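Envelope protein (White spot syndrome virus, PDB 7DDA) is an envelope protein of the virion whose C-terminal domain, the part in this structure, carries sulfate-binding sites linked to heparin binding. Local coordinates at residues 36-41 with 45-50; 97-102 with 132-137; 115-120 with 128-133. One frame throughout, in Å; residues are numbered along the deposited sequence.

Contact 1: residues 36-41 with 45-50; sequences IVKADC and DIDEVY
Ile-36 and Tyr-50 open the backbone ladder by bonding both ways: Ile-36 N donates to Tyr-50 O at 2.8 Å, nearly straight at 171°, and Tyr-50 N returns the bond to Ile-36 O. Further along, Lys-38 N reaches Glu-48 O, and Asp-40 N donates to Asp-45 O at 2.8 Å close to the turn. Between these rungs, Lys-38 O receives Asp-47 N at 2.6 Å and, more weakly, Glu-48 N at 3.3 Å. Two residues thus face one, a classic beta bulge in the antiparallel hairpin of strands 30-40 and 46-52, the latter at the edge of its sheet within the chain.

Charge adds a weak link. Bends at chi3 and chi4 (89° and 81°) fold the Lys-38 chain over Asp-47 CB, and its NZ makes a long salt bridge to Asp-47 OD2 at 3.3 Å. That oxygen also pairs with Lys-160, which bridges to Asp-40 OD1 as well and would offset the two nearby negative charges.

Apolar contacts lie on both faces. Val-37 CG1 meets Ile-46 CG2 at 4.1 Å on the side packed against Ile-82 of the facing sheet. On the other side Ile-36 and Tyr-50 run alongside each other, Ile-36 CD1 coming obliquely to ring atom CD2 at 4.1 Å, while Tyr-50 OH hydrogen-bonds to Phe-166 O of the second subunit.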
loop_
_atom_site.group_PDB
_atom_site.type_symbol
_atom_site.label_atom_id
_atom_site.label_comp_id
_atom_site.label_asym_id
_atom_site.label_seq_id
_atom_site.Cartn_x
_atom_site.Cartn_y
_atom_site.Cartn_z
ATOM N N ILE A 36 -2.324 8.356 -6.804
ATOM C CA ILE A 36 -1.499 8.583 -5.619
ATOM C C ILE A 36 -1.357 10.085 -5.433
ATOM O O ILE A 36 -0.811 10.781 -6.297
ATOM C CB ILE A 36 -0.126 7.904 -5.748
ATOM C CG1 ILE A 36 -0.283 6.421 -6.094
ATOM C CG2 ILE A 36 0.682 8.041 -4.462
ATOM C CD1 ILE A 36 1.058 5.692 -6.274
ATOM N N VAL A 37 -1.870 10.594 -4.320
ATOM C CA VAL A 37 -1.901 12.025 -4.048
ATOM C C VAL A 37 -0.935 12.305 -2.908
ATOM O O VAL A 37 -1.013 11.661 -1.850
ATOM C CB VAL A 37 -3.316 12.509 -3.685
ATOM C CG1 VAL A 37 -3.280 13.971 -3.209
ATOM C CG2 VAL A 37 -4.271 12.318 -4.854
ATOM N N LYS A 38 -0.029 13.263 -3.131
ATOM C CA LYS A 38 0.863 13.783 -2.105
ATOM C C LYS A 38 0.341 15.133 -1.613
ATOM O O LYS A 38 0.187 16.072 -2.407
ATOM C CB LYS A 38 2.287 13.919 -2.643
ATOM C CG LYS A 38 3.219 14.603 -1.655
ATOM C CD LYS A 38 4.674 14.221 -1.872
ATOM C CE LYS A 38 5.365 15.135 -2.846
ATOM N NZ LYS A 38 5.781 16.382 -2.166
ATOM N N ALA A 39 0.082 15.234 -0.309
ATOM C CA ALA A 39 -0.419 16.458 0.300
ATOM C C ALA A 39 0.447 16.844 1.495
ATOM O O ALA A 39 1.066 15.993 2.135
ATOM C CB ALA A 39 -1.873 16.303 0.749
ATOM N N ASP A 40 0.466 18.132 1.815
ATOM C CA ASP A 40 1.335 18.620 2.876
ATOM C C ASP A 40 0.679 18.460 4.248
ATOM O O ASP A 40 -0.488 18.814 4.428
ATOM C CB ASP A 40 1.687 20.080 2.633
ATOM C CG ASP A 40 2.684 20.588 3.627
ATOM O OD1 ASP A 40 3.893 20.358 3.414
ATOM O OD2 ASP A 40 2.242 21.175 4.645
ATOM N N CYS A 41 1.434 17.948 5.225
ATOM C CA CYS A 41 0.836 17.654 6.527
ATOM C C CYS A 41 0.475 18.900 7.319
ATOM O O CYS A 41 -0.337 18.811 8.242
ATOM C CB CYS A 41 1.762 16.793 7.382
ATOM S SG CYS A 41 1.778 15.056 6.966
ATOM N N ASP A 45 -2.277 21.254 1.656
ATOM C CA ASP A 45 -2.270 21.505 0.220
ATOM C C ASP A 45 -1.789 20.294 -0.568
ATOM O O ASP A 45 -0.890 19.565 -0.149
ATOM C CB ASP A 45 -1.383 22.698 -0.110
ATOM C CG ASP A 45 -1.891 23.982 0.483
ATOM O OD1 ASP A 45 -3.038 23.993 0.989
ATOM O OD2 ASP A 45 -1.131 24.974 0.459
ATOM N N ILE A 46 -2.365 20.119 -1.749
ATOM C CA ILE A 46 -2.009 19.007 -2.616
ATOM C C ILE A 46 -0.755 19.377 -3.396
ATOM O O ILE A 46 -0.726 20.394 -4.090
ATOM C CB ILE A 46 -3.171 18.648 -3.556
ATOM C CG1 ILE A 46 -4.293 17.996 -2.744
ATOM C CG2 ILE A 46 -2.702 17.744 -4.676
ATOM C CD1 ILE A 46 -5.484 17.592 -3.550
ATOM N N ASP A 47 0.294 18.561 -3.267
ATOM C CA ASP A 47 1.537 18.794 -3.985
ATOM C C ASP A 47 1.587 18.096 -5.333
ATOM O O ASP A 47 2.316 18.553 -6.214
ATOM C CB ASP A 47 2.740 18.323 -3.170
ATOM C CG ASP A 47 2.959 19.138 -1.921
ATOM O OD1 ASP A 47 2.505 20.296 -1.873
ATOM O OD2 ASP A 47 3.611 18.623 -0.982
ATOM N N GLU A 48 0.855 16.998 -5.510
ATOM C CA GLU A 48 0.982 16.198 -6.718
ATOM C C GLU A 48 -0.175 15.207 -6.797
ATOM O O GLU A 48 -0.585 14.640 -5.779
ATOM C CB GLU A 48 2.325 15.444 -6.752
ATOM C CG GLU A 48 2.455 14.524 -7.945
ATOM C CD GLU A 48 3.752 13.758 -7.977
ATOM O OE1 GLU A 48 3.907 12.785 -7.223
ATOM O OE2 GLU A 48 4.619 14.116 -8.783
ATOM N N VAL A 49 -0.684 15.013 -8.014
ATOM C CA VAL A 49 -1.696 14.016 -8.337
ATOM C C VAL A 49 -1.089 13.088 -9.382
ATOM O O VAL A 49 -0.926 13.472 -10.541
ATOM C CB VAL A 49 -2.993 14.659 -8.846
ATOM C CG1 VAL A 49 -4.039 13.593 -9.161
ATOM C CG2 VAL A 49 -3.520 15.633 -7.811
ATOM N N TYR A 50 -0.759 11.866 -8.978
ATOM C CA TYR A 50 0.025 10.935 -9.781
ATOM C C TYR A 50 -0.883 9.792 -10.216
ATOM O O TYR A 50 -1.355 9.020 -9.377
ATOM C CB TYR A 50 1.211 10.448 -8.954
ATOM C CG TYR A 50 2.202 9.527 -9.621
ATOM C CD1 TYR A 50 3.237 10.032 -10.390
ATOM C CD2 TYR A 50 2.138 8.148 -9.424
ATOM C CE1 TYR A 50 4.167 9.191 -10.964
ATOM C CE2 TYR A 50 3.057 7.308 -10.000
ATOM C CZ TYR A 50 4.072 7.833 -10.771
ATOM O OH TYR A 50 4.997 6.990 -11.343
#

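Contact 2: residues 97-102 with 132-137; sequences KLLYGL and VAENNR. With SO4 (sulfate ion), chain B.
Lys-97 and Glu-134 form a salt bridge over the outer surface of a four-stranded antiparallel sheet, one half of the beta sandwich. Their strands, 95-104 and 131-135, are not direct neighbours: strand 145-153 runs between them, so segments 97-102 and 132-135 point roughly the same way, 23° apart, and meet through side chains alone.

The lysine and glutamate approach at a slant. Lys-97 is kinked at chi2 (64°) and again at its end, which swings NZ across to Glu-134 OE1 for a salt bridge of 2.8 Å. The ammonium uses the syn lone pair of OE1, on the side of the other carboxylate oxygen, and OE2 lies 3.4 Å from the same NZ. Just before the charge, Lys-97 CE rests on Ala-133 CB at 3.6 Å.

Leu-99 comes at the glutamate from another direction, about at right angles to it. Its CD1 sits 3.9 Å from Glu-134 CD, and the bend at chi2 of Glu-134 (88°) turns the carboxylate back over both leucine methyls. Leu-98, Tyr-100 and Leu-102, by contrast, pack on strand 160-170 of the other sheet.

Further along the chain, Asn-136 borders a sulfate, probably from the crystallisation liquor, which is also hydrogen-bonded to Lys-147 N; the site is consistent with the sulfate-binding sites linked to heparin binding. Asn-136 ND2 donates to the sulfate O2, though the modelled length of that bond is doubtful.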
loop_
_atom_site.group_PDB
_atom_site.type_symbol
_atom_site.label_atom_id
_atom_site.label_comp_id
_atom_site.label_asym_id
_atom_site.label_seq_id
_atom_site.Cartn_x
_atom_site.Cartn_y
_atom_site.Cartn_z
ATOM N N LYS A 97 -6.707 17.625 11.270
ATOM C CA LYS A 97 -7.775 16.966 10.520
ATOM C C LYS A 97 -7.718 17.432 9.069
ATOM O O LYS A 97 -7.878 18.625 8.794
ATOM C CB LYS A 97 -9.139 17.247 11.136
ATOM C CG LYS A 97 -10.284 16.694 10.345
ATOM C CD LYS A 97 -10.261 15.185 10.272
ATOM C CE LYS A 97 -11.332 14.668 9.296
ATOM N NZ LYS A 97 -12.672 15.326 9.456
ATOM N N LEU A 98 -7.458 16.496 8.153
ATOM C CA LEU A 98 -7.250 16.798 6.742
ATOM C C LEU A 98 -8.355 16.132 5.940
ATOM O O LEU A 98 -8.512 14.909 5.993
ATOM C CB LEU A 98 -5.881 16.307 6.261
ATOM C CG LEU A 98 -4.685 16.907 6.999
ATOM C CD1 LEU A 98 -3.379 16.379 6.419
ATOM C CD2 LEU A 98 -4.726 18.432 6.951
ATOM N N LEU A 99 -9.105 16.922 5.185
ATOM C CA LEU A 99 -10.276 16.395 4.503
ATOM C C LEU A 99 -10.172 16.682 3.016
ATOM O O LEU A 99 -9.943 17.826 2.616
ATOM C CB LEU A 99 -11.560 16.985 5.098
ATOM C CG LEU A 99 -12.870 16.665 4.394
ATOM C CD1 LEU A 99 -13.113 15.170 4.382
ATOM C CD2 LEU A 99 -14.015 17.383 5.105
ATOM N N TYR A 100 -10.358 15.645 2.202
ATOM C CA TYR A 100 -10.243 15.742 0.756
ATOM C C TYR A 100 -11.517 15.260 0.087
ATOM O O TYR A 100 -12.274 14.467 0.655
ATOM C CB TYR A 100 -9.028 14.940 0.263
ATOM C CG TYR A 100 -7.780 15.550 0.823
ATOM C CD1 TYR A 100 -7.136 16.594 0.165
ATOM C CD2 TYR A 100 -7.294 15.148 2.064
ATOM C CE1 TYR A 100 -6.011 17.190 0.707
ATOM C CE2 TYR A 100 -6.171 15.745 2.614
ATOM C CZ TYR A 100 -5.539 16.763 1.937
ATOM O OH TYR A 100 -4.422 17.337 2.505
ATOM N N GLY A 101 -11.750 15.761 -1.120
ATOM C CA GLY A 101 -12.840 15.293 -1.961
ATOM C C GLY A 101 -12.311 14.764 -3.280
ATOM O O GLY A 101 -11.367 15.317 -3.845
ATOM N N LEU A 102 -12.922 13.686 -3.765
ATOM C CA LEU A 102 -12.686 13.181 -5.111
ATOM C C LEU A 102 -14.003 13.238 -5.878
ATOM O O LEU A 102 -14.992 12.615 -5.469
ATOM C CB LEU A 102 -12.135 11.746 -5.078
ATOM C CG LEU A 102 -11.862 11.039 -6.418
ATOM C CD1 LEU A 102 -10.676 10.070 -6.326
ATOM C CD2 LEU A 102 -13.093 10.301 -6.936
ATOM N N VAL A 132 -9.067 7.262 10.374
ATOM C CA VAL A 132 -10.013 7.461 9.278
ATOM C C VAL A 132 -11.253 8.155 9.817
ATOM O O VAL A 132 -11.779 7.779 10.868
ATOM C CB VAL A 132 -10.377 6.120 8.618
ATOM C CG1 VAL A 132 -11.275 6.344 7.390
ATOM C CG2 VAL A 132 -9.120 5.378 8.213
ATOM N N ALA A 133 -11.713 9.180 9.107
ATOM C CA ALA A 133 -12.929 9.888 9.499
ATOM C C ALA A 133 -13.957 9.733 8.388
ATOM O O ALA A 133 -14.487 8.636 8.191
ATOM C CB ALA A 133 -12.641 11.364 9.798
ATOM N N GLU A 134 -14.231 10.810 7.648
ATOM C CA GLU A 134 -15.077 10.705 6.463
ATOM C C GLU A 134 -14.513 9.676 5.493
ATOM O O GLU A 134 -13.313 9.663 5.200
ATOM C CB GLU A 134 -15.186 12.053 5.759
ATOM C CG GLU A 134 -15.984 13.107 6.496
ATOM C CD GLU A 134 -15.145 13.927 7.455
ATOM O OE1 GLU A 134 -14.054 13.474 7.855
ATOM O OE2 GLU A 134 -15.572 15.048 7.789
ATOM N N ASN A 135 -15.394 8.821 4.981
ATOM C CA ASN A 135 -14.999 7.811 4.008
ATOM C C ASN A 135 -16.242 7.388 3.239
ATOM O O ASN A 135 -17.093 6.691 3.788
ATOM C CB ASN A 135 -14.364 6.618 4.708
ATOM C CG ASN A 135 -13.694 5.681 3.747
ATOM O OD1 ASN A 135 -14.131 5.522 2.610
ATOM N ND2 ASN A 135 -12.627 5.041 4.197
ATOM N N ASN A 136 -16.330 7.757 1.968
ATOM C CA ASN A 136 -17.477 7.371 1.150
ATOM C C ASN A 136 -17.234 5.997 0.527
ATOM O O ASN A 136 -16.426 5.847 -0.398
ATOM C CB ASN A 136 -17.743 8.430 0.083
ATOM C CG ASN A 136 -19.011 8.156 -0.701
ATOM O OD1 ASN A 136 -19.565 7.060 -0.645
ATOM N ND2 ASN A 136 -19.497 9.165 -1.413
ATOM N N ARG A 137 -17.963 5.003 1.005
ATOM C CA ARG A 137 -17.868 3.642 0.497
ATOM C C ARG A 137 -18.905 3.333 -0.568
ATOM O O ARG A 137 -18.912 2.222 -1.104
ATOM C CB ARG A 137 -18.014 2.645 1.654
ATOM C CG ARG A 137 -16.873 2.738 2.611
ATOM C CD ARG A 137 -17.220 2.282 3.993
ATOM N NE ARG A 137 -16.028 2.317 4.844
ATOM C CZ ARG A 137 -14.926 1.588 4.659
ATOM N NH1 ARG A 137 -14.843 0.691 3.675
ATOM N NH2 ARG A 137 -13.906 1.741 5.490
HETATM S S SO4 B . -19.090 11.726 0.899
HETATM O O1 SO4 B . -20.107 10.833 1.464
HETATM O O2 SO4 B . -18.860 11.387 -0.477
HETATM O O3 SO4 B . -17.877 11.477 1.662
HETATM O O4 SO4 B . -19.496 13.097 1.056
#

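Contact 3: residues 115-120 with 128-133; sequences IFAEIE and TNIGVA
Ile-119 and Thr-128 bring the two backbones within 6.0 Å, CA to CA, and Glu-118 and Ile-130 stand 7.2 Å apart on the same measure; the chains run in opposed directions, yet no hydrogen bond spans them, and side chains do the joining.

Ile-130 is the main probe. Its chain is extended, with CD1 anti to CA, chi2 176°, and the methyl at its end is laid over the flat face of the peptide that links Ala-117 to Glu-118. CD1 is 3.4 Å from Ala-117 O and 3.6 Å from Glu-118 N. The same methyl touches Ala-117 CB on one flank and Ile-119 CG1 at 4.1 Å on the other. Phe-150, from strand 145-153, packs against both Ala-117 and Ile-130.

Ile-119 crosses Thr-128 at a slant. Its CB meets Thr-128 CG2 at 3.9 Å, and its CG1 comes 3.8 Å from Thr-128 O. Thr-128 has its hydroxyl between the backbone N and carbonyl carbon (chi1 54°), which puts the methyl rather than OG1 against the isoleucine; OG1 is hydrogen-bonded to Asn-129 OD1 of the second subunit.

Neighbouring copies crowd this region: the Phe-116 ring makes edge-to-face contacts with Phe-116 of the second and of the third subunit, and Glu-120 OE2 forms a salt bridge with Arg-137 of the second. Within the chain, strand 110-120 is the last of one sheet and strand 131-135 the last of the other, the connection between them passing from sheet to sheet. Strand 131-135 is bonded onward, through the backbone of Val-132, to the third subunit, and apolar side chains bridge the edges of the two sheets along this side of the beta sandwich.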
loop_
_atom_site.group_PDB
_atom_site.type_symbol
_atom_site.label_atom_id
_atom_site.label_comp_id
_atom_site.label_asym_id
_atom_site.label_seq_id
_atom_site.Cartn_x
_atom_site.Cartn_y
_atom_site.Cartn_z
ATOM N N ILE A 115 -9.512 3.601 -0.196
ATOM C CA ILE A 115 -8.349 4.431 0.081
ATOM C C ILE A 115 -7.355 3.747 1.011
ATOM O O ILE A 115 -7.690 2.878 1.824
ATOM C CB ILE A 115 -8.721 5.792 0.699
ATOM C CG1 ILE A 115 -9.250 5.558 2.103
ATOM C CG2 ILE A 115 -9.677 6.590 -0.203
ATOM C CD1 ILE A 115 -9.451 6.785 2.876
ATOM N N PHE A 116 -6.114 4.196 0.888
ATOM C CA PHE A 116 -5.039 3.915 1.814
ATOM C C PHE A 116 -4.222 5.198 1.953
ATOM O O PHE A 116 -4.024 5.927 0.974
ATOM C CB PHE A 116 -4.171 2.751 1.311
ATOM C CG PHE A 116 -2.920 2.548 2.119
ATOM C CD1 PHE A 116 -2.996 2.176 3.452
ATOM C CD2 PHE A 116 -1.670 2.803 1.565
ATOM C CE1 PHE A 116 -1.848 2.016 4.209
ATOM C CE2 PHE A 116 -0.519 2.639 2.317
ATOM C CZ PHE A 116 -0.607 2.241 3.643
ATOM N N ALA A 117 -3.753 5.481 3.163
ATOM C CA ALA A 117 -2.973 6.690 3.396
ATOM C C ALA A 117 -1.836 6.403 4.370
ATOM O O ALA A 117 -1.957 5.549 5.253
ATOM C CB ALA A 117 -3.850 7.824 3.931
ATOM N N GLU A 118 -0.732 7.126 4.198
ATOM C CA GLU A 118 0.464 6.929 5.009
ATOM C C GLU A 118 1.270 8.222 5.062
ATOM O O GLU A 118 1.286 9.003 4.107
ATOM C CB GLU A 118 1.284 5.728 4.487
ATOM C CG GLU A 118 1.686 5.713 2.978
ATOM C CD GLU A 118 3.055 6.269 2.622
ATOM O OE1 GLU A 118 3.891 6.407 3.520
ATOM O OE2 GLU A 118 3.332 6.454 1.412
ATOM N N ILE A 119 1.880 8.471 6.221
ATOM C CA ILE A 119 2.724 9.644 6.417
ATOM C C ILE A 119 4.107 9.378 5.829
ATOM O O ILE A 119 4.739 8.360 6.119
ATOM C CB ILE A 119 2.817 9.997 7.908
ATOM C CG1 ILE A 119 1.424 10.176 8.504
ATOM C CG2 ILE A 119 3.680 11.249 8.118
ATOM C CD1 ILE A 119 0.853 11.530 8.282
ATOM N N GLU A 120 4.579 10.291 5.004
ATOM C CA GLU A 120 5.902 10.211 4.408
ATOM C C GLU A 120 6.770 11.278 5.047
ATOM O O GLU A 120 6.494 12.471 4.923
ATOM C CB GLU A 120 5.842 10.401 2.899
ATOM C CG GLU A 120 7.064 9.962 2.191
ATOM C CD GLU A 120 6.992 10.291 0.733
ATOM O OE1 GLU A 120 6.544 9.425 -0.045
ATOM O OE2 GLU A 120 7.360 11.434 0.375
ATOM N N THR A 128 2.895 7.966 13.523
ATOM C CA THR A 128 2.377 8.110 12.165
ATOM C C THR A 128 1.076 7.349 11.949
ATOM O O THR A 128 0.651 7.192 10.804
ATOM C CB THR A 128 3.408 7.683 11.105
ATOM O OG1 THR A 128 3.877 6.359 11.370
ATOM C CG2 THR A 128 4.587 8.646 11.057
ATOM N N ASN A 129 0.433 6.883 13.014
ATOM C CA ASN A 129 -0.936 6.400 12.910
ATOM C C ASN A 129 -1.838 7.443 12.246
ATOM O O ASN A 129 -1.713 8.647 12.483
ATOM C CB ASN A 129 -1.472 6.065 14.296
ATOM C CG ASN A 129 -0.879 4.791 14.860
ATOM O OD1 ASN A 129 -0.267 4.009 14.142
ATOM N ND2 ASN A 129 -1.074 4.570 16.154
ATOM N N ILE A 130 -2.752 6.969 11.410
ATOM C CA ILE A 130 -3.744 7.803 10.755
ATOM C C ILE A 130 -5.121 7.303 11.150
ATOM O O ILE A 130 -5.426 6.120 10.984
ATOM C CB ILE A 130 -3.584 7.760 9.229
ATOM C CG1 ILE A 130 -2.180 8.222 8.851
ATOM C CG2 ILE A 130 -4.673 8.605 8.574
ATOM C CD1 ILE A 130 -1.905 8.134 7.420
ATOM N N GLY A 131 -5.957 8.202 11.668
ATOM C CA GLY A 131 -7.342 7.871 11.951
ATOM C C GLY A 131 -8.210 8.205 10.751
ATOM O O GLY A 131 -8.093 9.289 10.172
ATOM N N VAL A 132 -9.067 7.262 10.374
ATOM C CA VAL A 132 -10.013 7.461 9.278
ATOM C C VAL A 132 -11.253 8.155 9.817
ATOM O O VAL A 132 -11.779 7.779 10.868
ATOM C CB VAL A 132 -10.377 6.120 8.618
ATOM C CG1 VAL A 132 -11.275 6.344 7.390
ATOM C CG2 VAL A 132 -9.120 5.378 8.213
ATOM N N ALA A 133 -11.713 9.180 9.107
ATOM C CA ALA A 133 -12.929 9.888 9.499
ATOM C C ALA A 133 -13.957 9.733 8.388
ATOM O O ALA A 133 -14.487 8.636 8.191
ATOM C CB ALA A 133 -12.641 11.364 9.798
#

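In the fold
Contact 1 lies at one edge of its sheet and contact 3 involves the opposite edge strand, their centres about 13 Å apart; Cys-41 SG and Ile-119 CD1 touch at 3.9 Å. Contact 2 belongs to the facing sheet, about 14 Å between centres from contact 1, and Tyr-100 crosses the interior, its OH 3.3 Å from Ala-39 CB. Contacts 2 and 3, about 11 Å apart by centres, share Val-132 and Ala-133; the chain entering strand 131-135 carries contact 3, and Glu-134 further on carries the salt bridge. The sulfate lies by Asn-136, in contact 2. Contacts 1 and 3 both reach the second subunit, contacts 2 and 3 the third.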